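Local coordinates for internalin C2 (Listeria monocytogenes serotype 4b str. F2365, PDB 4FHO), which is a leucine-rich-repeat internalin of a bacterial pathogen that probably serves in adhesion to or invasion of host cells, at residues I62-Q66 with I81-L87. Numbering follows the deposited sequence.
Sequences IEGIQ and ITDLTPL
Pro-86 and Ile-62 carry this contact, and Ile-62 reaches into the second segment with both of its branches. With chi1 at 62°, CG1 lies between the backbone N and the carbonyl carbon; the extended chain beyond it then carries CD1 inward to Leu-87 CG, 3.7 Å away. The other branch, CG2, meets Ile-81 CD1 at 3.5 Å, the two isoleucines crossing at roughly a right angle. Leu-76 and the strand residue Leu-74 add to this apolar packing between consecutive turns of the leucine-rich-repeat coil.

The tightest spot is beside the proline ring. Ile-65 turns its CG2 methyl onto it, 3.4 Å from Pro-86 CB, closer than carbon atoms usually pack, while CG1 leads away. Pro-86 CB also lies against the carbonyl oxygen of Ile-62, the oxygen that accepts from Ile-65 N in a type II turn with Gly-64 at its third position.

Toward the outside the fit is looser. Glu-63 OE1 comes only to 4.2 Å from Pro-86 CG, and the carboxylate is tied within its own segment: Gln-66 NE2 donates to Glu-63 OE2 (2.9 Å), nearly in the amide plane but from above the carboxylate plane. The same amide accepts from Gly-64 N through OE1, so two bonds fix its rotation. Asp-83 behaves likewise: its OD1 accepts from Thr-85 N, which makes an Asx turn, and from Thr-85 OG1 as well.

One water joins the two backbones, accepting from Ile-62 N at 2.9 Å and donating to Asp-83 O at 2.8 Å. Each loop therefore settles its side-chain polarity largely internally, leaving apolar shape and this water bridge to join the two segments.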
ATOM      1  N   ILE A  62      -7.347  -5.425  13.663  1.00 52.89           N
ATOM      2  CA  ILE A  62      -7.747  -6.321  12.577  1.00 52.86           C
ATOM      3  C   ILE A  62      -7.602  -7.796  12.960  1.00 57.47           C
ATOM      4  O   ILE A  62      -7.541  -8.649  12.083  1.00 56.00           O
ATOM      5  CB  ILE A  62      -7.021  -5.986  11.248  1.00 52.07           C
ATOM      6  CG1 ILE A  62      -5.496  -6.143  11.354  1.00 55.40           C
ATOM      7  CG2 ILE A  62      -7.455  -4.578  10.801  1.00 54.87           C
ATOM      8  CD1 ILE A  62      -4.770  -6.070  10.030  1.00 55.25           C
ATOM      9  N   GLU A  63      -7.577  -8.089  14.262  1.00 60.01           N
ATOM     10  CA  GLU A  63      -7.681  -9.468  14.763  1.00 58.95           C
ATOM     11  C   GLU A  63      -8.869 -10.181  14.107  1.00 57.20           C
ATOM     12  O   GLU A  63      -9.952  -9.612  13.993  1.00 55.48           O
ATOM     13  CB  GLU A  63      -7.832  -9.475  16.298  1.00 64.40           C
ATOM     14  CG  GLU A  63      -8.012 -10.845  16.947  1.00 68.26           C
ATOM     15  CD  GLU A  63      -6.894 -11.819  16.627  1.00 68.47           C
ATOM     16  OE1 GLU A  63      -5.735 -11.367  16.423  1.00 75.18           O
ATOM     17  OE2 GLU A  63      -7.179 -13.033  16.585  1.00 71.43           O
ATOM     18  N   GLY A  64      -8.637 -11.414  13.667  1.00 57.21           N
ATOM     19  CA  GLY A  64      -9.619 -12.210  12.934  1.00 58.20           C
ATOM     20  C   GLY A  64      -9.376 -12.278  11.438  1.00 55.82           C
ATOM     21  O   GLY A  64      -9.841 -13.215  10.793  1.00 65.58           O
ATOM     22  N   ILE A  65      -8.698 -11.269  10.878  1.00 60.82           N
ATOM     23  CA  ILE A  65      -8.392 -11.212   9.438  1.00 63.45           C
ATOM     24  C   ILE A  65      -7.576 -12.418   8.969  1.00 63.54           C
ATOM     25  O   ILE A  65      -7.744 -12.855   7.817  1.00 62.74           O
ATOM     26  CB  ILE A  65      -7.723  -9.857   9.030  1.00 67.31           C
ATOM     27  CG1 ILE A  65      -8.016  -9.500   7.581  1.00 72.69           C
ATOM     28  CG2 ILE A  65      -6.219  -9.876   9.244  1.00 84.78           C
ATOM     29  CD1 ILE A  65      -9.395  -8.936   7.387  1.00 84.20           C
ATOM     30  N   GLN A  66      -6.738 -12.974   9.864  1.00 60.26           N
ATOM     31  CA  GLN A  66      -5.930 -14.163   9.577  1.00 64.21           C
ATOM     32  C   GLN A  66      -6.722 -15.363   9.041  1.00 66.00           C
ATOM     33  O   GLN A  66      -6.163 -16.195   8.322  1.00 72.77           O
ATOM     34  CB  GLN A  66      -5.069 -14.580  10.805  1.00 63.64           C
ATOM     35  CG  GLN A  66      -5.800 -15.094  12.038  1.00 66.53           C
ATOM     36  CD  GLN A  66      -6.118 -14.040  13.081  1.00 64.80           C
ATOM     37  OE1 GLN A  66      -6.491 -12.909  12.754  1.00 62.60           O
ATOM     38  NE2 GLN A  66      -6.016 -14.424  14.357  1.00 64.03           N
ATOM     39  N   ILE A  81      -5.600   1.806  13.005  1.00 48.75           N
ATOM     40  CA  ILE A  81      -4.984   0.485  13.149  1.00 54.46           C
ATOM     41  C   ILE A  81      -3.500   0.725  13.440  1.00 54.93           C
ATOM     42  O   ILE A  81      -2.871   1.509  12.752  1.00 49.02           O
ATOM     43  CB  ILE A  81      -5.189  -0.370  11.863  1.00 56.06           C
ATOM     44  CG1 ILE A  81      -6.687  -0.695  11.668  1.00 52.13           C
ATOM     45  CG2 ILE A  81      -4.394  -1.667  11.927  1.00 53.20           C
ATOM     46  CD1 ILE A  81      -7.057  -1.111  10.262  1.00 51.91           C
ATOM     47  N   THR A  82      -2.966   0.046  14.458  1.00 53.24           N
ATOM     48  CA  THR A  82      -1.544   0.113  14.837  1.00 60.64           C
ATOM     49  C   THR A  82      -0.748  -1.192  14.608  1.00 59.67           C
ATOM     50  O   THR A  82       0.476  -1.141  14.564  1.00 59.63           O
ATOM     51  CB  THR A  82      -1.414   0.513  16.321  1.00 64.27           C
ATOM     52  OG1 THR A  82      -2.092  -0.443  17.149  1.00 61.85           O
ATOM     53  CG2 THR A  82      -2.045   1.889  16.561  1.00 61.87           C
ATOM     54  N   ASP A  83      -1.434  -2.338  14.469  1.00 60.12           N
ATOM     55  CA  ASP A  83      -0.792  -3.670  14.426  1.00 63.00           C
ATOM     56  C   ASP A  83      -1.275  -4.439  13.180  1.00 61.37           C
ATOM     57  O   ASP A  83      -2.454  -4.748  13.050  1.00 57.18           O
ATOM     58  CB  ASP A  83      -1.137  -4.454  15.697  1.00 68.46           C
ATOM     59  CG  ASP A  83      -0.453  -5.836  15.769  1.00 65.04           C
ATOM     60  OD1 ASP A  83       0.503  -6.105  15.018  1.00 65.98           O
ATOM     61  OD2 ASP A  83      -0.879  -6.654  16.603  1.00 81.51           O
ATOM     62  N   LEU A  84      -0.346  -4.758  12.294  1.00 55.69           N
ATOM     63  CA  LEU A  84      -0.635  -5.483  11.052  1.00 57.96           C
ATOM     64  C   LEU A  84      -0.317  -6.971  11.131  1.00 55.67           C
ATOM     65  O   LEU A  84      -0.439  -7.679  10.135  1.00 57.99           O
ATOM     66  CB  LEU A  84       0.130  -4.824   9.894  1.00 62.03           C
ATOM     67  CG  LEU A  84      -0.233  -3.356   9.615  1.00 63.01           C
ATOM     68  CD1 LEU A  84       0.589  -2.837   8.451  1.00 62.46           C
ATOM     69  CD2 LEU A  84      -1.727  -3.161   9.364  1.00 52.70           C
ATOM     70  N   THR A  85       0.035  -7.462  12.326  1.00 55.33           N
ATOM     71  CA  THR A  85       0.393  -8.880  12.535  1.00 67.01           C
ATOM     72  C   THR A  85      -0.639  -9.900  11.992  1.00 61.94           C
ATOM     73  O   THR A  85      -0.234 -10.902  11.406  1.00 65.64           O
ATOM     74  CB  THR A  85       0.765  -9.131  14.030  1.00 67.59           C
ATOM     75  OG1 THR A  85       1.964  -8.400  14.315  1.00 71.47           O
ATOM     76  CG2 THR A  85       0.995 -10.609  14.341  1.00 75.07           C
ATOM     77  N   PRO A  86      -1.959  -9.633  12.136  1.00 65.41           N
ATOM     78  CA  PRO A  86      -2.975 -10.556  11.589  1.00 63.99           C
ATOM     79  C   PRO A  86      -2.971 -10.775  10.061  1.00 64.05           C
ATOM     80  O   PRO A  86      -3.502 -11.793   9.607  1.00 68.41           O
ATOM     81  CB  PRO A  86      -4.287  -9.899  12.020  1.00 73.50           C
ATOM     82  CG  PRO A  86      -3.938  -9.230  13.299  1.00 71.48           C
ATOM     83  CD  PRO A  86      -2.593  -8.631  13.014  1.00 64.63           C
ATOM     84  N   LEU A  87      -2.386  -9.842   9.300  1.00 60.01           N
ATOM     85  CA  LEU A  87      -2.157 -10.003   7.847  1.00 65.80           C
ATOM     86  C   LEU A  87      -1.018 -10.941   7.420  1.00 64.00           C
ATOM     87  O   LEU A  87      -1.010 -11.335   6.252  1.00 65.11           O
ATOM     88  CB  LEU A  87      -1.860  -8.637   7.174  1.00 70.96           C
ATOM     89  CG  LEU A  87      -2.895  -7.537   7.212  1.00 67.75           C
ATOM     90  CD1 LEU A  87      -2.386  -6.276   6.537  1.00 64.01           C
ATOM     91  CD2 LEU A  87      -4.150  -8.040   6.527  1.00 74.39           C
TER
HETATM   92  O   HOH W   1      -4.658  -5.181  14.643  1.00 56.60           O